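Local coordinates for protein cysteine protease-like virA (Shigella flexneri, PDB 3EB8) that acts as a secreted virulence effector that promotes bacterial entry into epithelial cells and spreading, although its proposed tubulin-protease activity and direct microtubule destabilisation are disputed, at residues N77-L82 with K91-T96. Residues are numbered along the deposited sequence; the frame is centred on the assembly and turned at random.
Sequences NLLSSL and KVHTIT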
loop_
_atom_site.group_PDB
_atom_site.type_symbol
_atom_site.label_atom_id
_atom_site.label_comp_id
_atom_site.label_asym_id
_atom_site.label_seq_id
_atom_site.Cartn_x
_atom_site.Cartn_y
_atom_site.Cartn_z
ATOM N N ASN A 77 -4.397 -16.100 13.488
ATOM C CA ASN A 77 -3.318 -15.590 14.310
ATOM C C ASN A 77 -2.064 -15.390 13.443
ATOM O O ASN A 77 -1.382 -14.360 13.511
ATOM C CB ASN A 77 -3.040 -16.582 15.439
ATOM C CG ASN A 77 -2.175 -15.996 16.529
ATOM O OD1 ASN A 77 -0.957 -16.203 16.554
ATOM N ND2 ASN A 77 -2.798 -15.252 17.440
ATOM N N LEU A 78 -1.769 -16.387 12.611
ATOM C CA LEU A 78 -0.628 -16.316 11.700
ATOM C C LEU A 78 -0.773 -15.143 10.747
ATOM O O LEU A 78 0.168 -14.405 10.521
ATOM C CB LEU A 78 -0.481 -17.620 10.912
ATOM C CG LEU A 78 0.690 -17.726 9.934
ATOM C CD1 LEU A 78 1.043 -19.180 9.665
ATOM C CD2 LEU A 78 0.371 -17.041 8.641
ATOM N N LEU A 79 -1.959 -14.969 10.187
ATOM C CA LEU A 79 -2.184 -13.867 9.262
ATOM C C LEU A 79 -1.902 -12.494 9.873
ATOM O O LEU A 79 -1.389 -11.598 9.200
ATOM C CB LEU A 79 -3.611 -13.912 8.725
ATOM C CG LEU A 79 -3.867 -15.033 7.724
ATOM C CD1 LEU A 79 -5.296 -14.979 7.198
ATOM C CD2 LEU A 79 -2.852 -14.959 6.596
ATOM N N SER A 80 -2.253 -12.324 11.144
ATOM C CA SER A 80 -2.085 -11.032 11.786
ATOM C C SER A 80 -0.614 -10.730 12.059
ATOM O O SER A 80 -0.240 -9.577 12.233
ATOM C CB SER A 80 -2.917 -10.937 13.074
ATOM O OG SER A 80 -2.410 -11.795 14.079
ATOM N N SER A 81 0.229 -11.751 12.057
ATOM C CA SER A 81 1.638 -11.530 12.341
ATOM C C SER A 81 2.520 -11.453 11.090
ATOM O O SER A 81 3.723 -11.189 11.195
ATOM C CB SER A 81 2.153 -12.603 13.301
ATOM O OG SER A 81 2.239 -13.849 12.639
ATOM N N LEU A 82 1.941 -11.707 9.916
ATOM C CA LEU A 82 2.685 -11.563 8.658
ATOM C C LEU A 82 3.038 -10.088 8.383
ATOM O O LEU A 82 2.356 -9.179 8.835
ATOM C CB LEU A 82 1.895 -12.147 7.476
ATOM C CG LEU A 82 1.683 -13.668 7.432
ATOM C CD1 LEU A 82 0.808 -14.041 6.268
ATOM C CD2 LEU A 82 3.002 -14.412 7.359
ATOM N N LYS A 91 -8.534 -15.074 -0.599
ATOM C CA LYS A 91 -9.683 -14.709 0.198
ATOM C C LYS A 91 -9.329 -13.442 0.950
ATOM O O LYS A 91 -8.238 -13.343 1.524
ATOM C CB LYS A 91 -10.004 -15.827 1.195
ATOM C CG LYS A 91 -11.071 -15.466 2.216
ATOM C CD LYS A 91 -11.254 -16.586 3.222
ATOM C CE LYS A 91 -12.102 -16.154 4.406
ATOM N NZ LYS A 91 -12.043 -17.163 5.518
ATOM N N VAL A 92 -10.238 -12.474 0.947
ATOM C CA VAL A 92 -10.009 -11.236 1.671
ATOM C C VAL A 92 -10.299 -11.470 3.142
ATOM O O VAL A 92 -11.434 -11.770 3.512
ATOM C CB VAL A 92 -10.908 -10.126 1.136
ATOM C CG1 VAL A 92 -10.663 -8.808 1.895
ATOM C CG2 VAL A 92 -10.693 -9.966 -0.376
ATOM N N HIS A 93 -9.269 -11.338 3.972
ATOM C CA HIS A 93 -9.382 -11.604 5.404
ATOM C C HIS A 93 -9.657 -10.367 6.241
ATOM O O HIS A 93 -9.415 -9.243 5.804
ATOM C CB HIS A 93 -8.123 -12.298 5.915
ATOM C CG HIS A 93 -8.040 -13.733 5.514
ATOM N ND1 HIS A 93 -8.427 -14.759 6.344
ATOM C CD2 HIS A 93 -7.639 -14.314 4.358
ATOM C CE1 HIS A 93 -8.257 -15.912 5.722
ATOM N NE2 HIS A 93 -7.783 -15.668 4.514
ATOM N N THR A 94 -10.167 -10.593 7.444
ATOM C CA THR A 94 -10.377 -9.528 8.401
ATOM C C THR A 94 -9.396 -9.668 9.559
ATOM O O THR A 94 -9.352 -10.704 10.223
ATOM C CB THR A 94 -11.812 -9.579 8.934
ATOM O OG1 THR A 94 -12.719 -9.318 7.852
ATOM C CG2 THR A 94 -12.020 -8.583 10.068
ATOM N N ILE A 95 -8.596 -8.624 9.768
ATOM C CA ILE A 95 -7.642 -8.566 10.858
ATOM C C ILE A 95 -8.247 -7.730 11.970
ATOM O O ILE A 95 -8.691 -6.605 11.739
ATOM C CB ILE A 95 -6.315 -7.898 10.414
ATOM C CG1 ILE A 95 -5.769 -8.560 9.140
ATOM C CG2 ILE A 95 -5.285 -7.910 11.544
ATOM C CD1 ILE A 95 -5.653 -10.059 9.243
ATOM N N THR A 96 -8.287 -8.280 13.173
ATOM C CA THR A 96 -8.790 -7.531 14.306
ATOM C C THR A 96 -7.748 -6.611 14.943
ATOM O O THR A 96 -6.633 -7.021 15.255
ATOM C CB THR A 96 -9.352 -8.453 15.347
ATOM O OG1 THR A 96 -10.400 -9.237 14.759
ATOM C CG2 THR A 96 -9.923 -7.632 16.491
#
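L79 lays its CD1 methyl over one face of the H93 imidazole. CD1 sits 3.3 Å from the ring centroid and 14° off the ring normal, so this is a CH-pi contact over the middle of the ring. The spacing is tight; the closest ring atom is ND1, 3.3 Å from L79 CD1. With CG anti to its own carbonyl carbon (chi1 -73°), L79 carries this methyl out to the ring. The two side chains cross at about a right angle, and the leucine meets the ring end-on with one branch. On the opposite face, CE of K91 lies 4.0 Å above the ring plane, displaced toward the rim. The ring thus has a centred leucine methyl on one face and the end of a lysine chain near the rim of the other.

Further along, I95 meets the C-terminal part of helix 72-81. Its CG2 packs 4.1 Å from CB of S80. Its CD1 makes a looser apolar contact with CB of L79, at 4.4 Å.

No hydrogen bond joins the two segments. The contact sets helix 72-81, which follows the five-stranded antiparallel sheet near the N-terminus, against strand 94-97 of the mixed sheet. That strand runs parallel to strand 348-356, and the backbones of H93 and I95 bond to it at I353 and S355. L89 also touches L79.

S80 bonds back into its own helix. Its OG donates to N77 O at 2.8 Å. With OG between the backbone N and the carbonyl carbon (chi1 69°), S80 makes this bond, and CB rather than the hydroxyl meets the isoleucine.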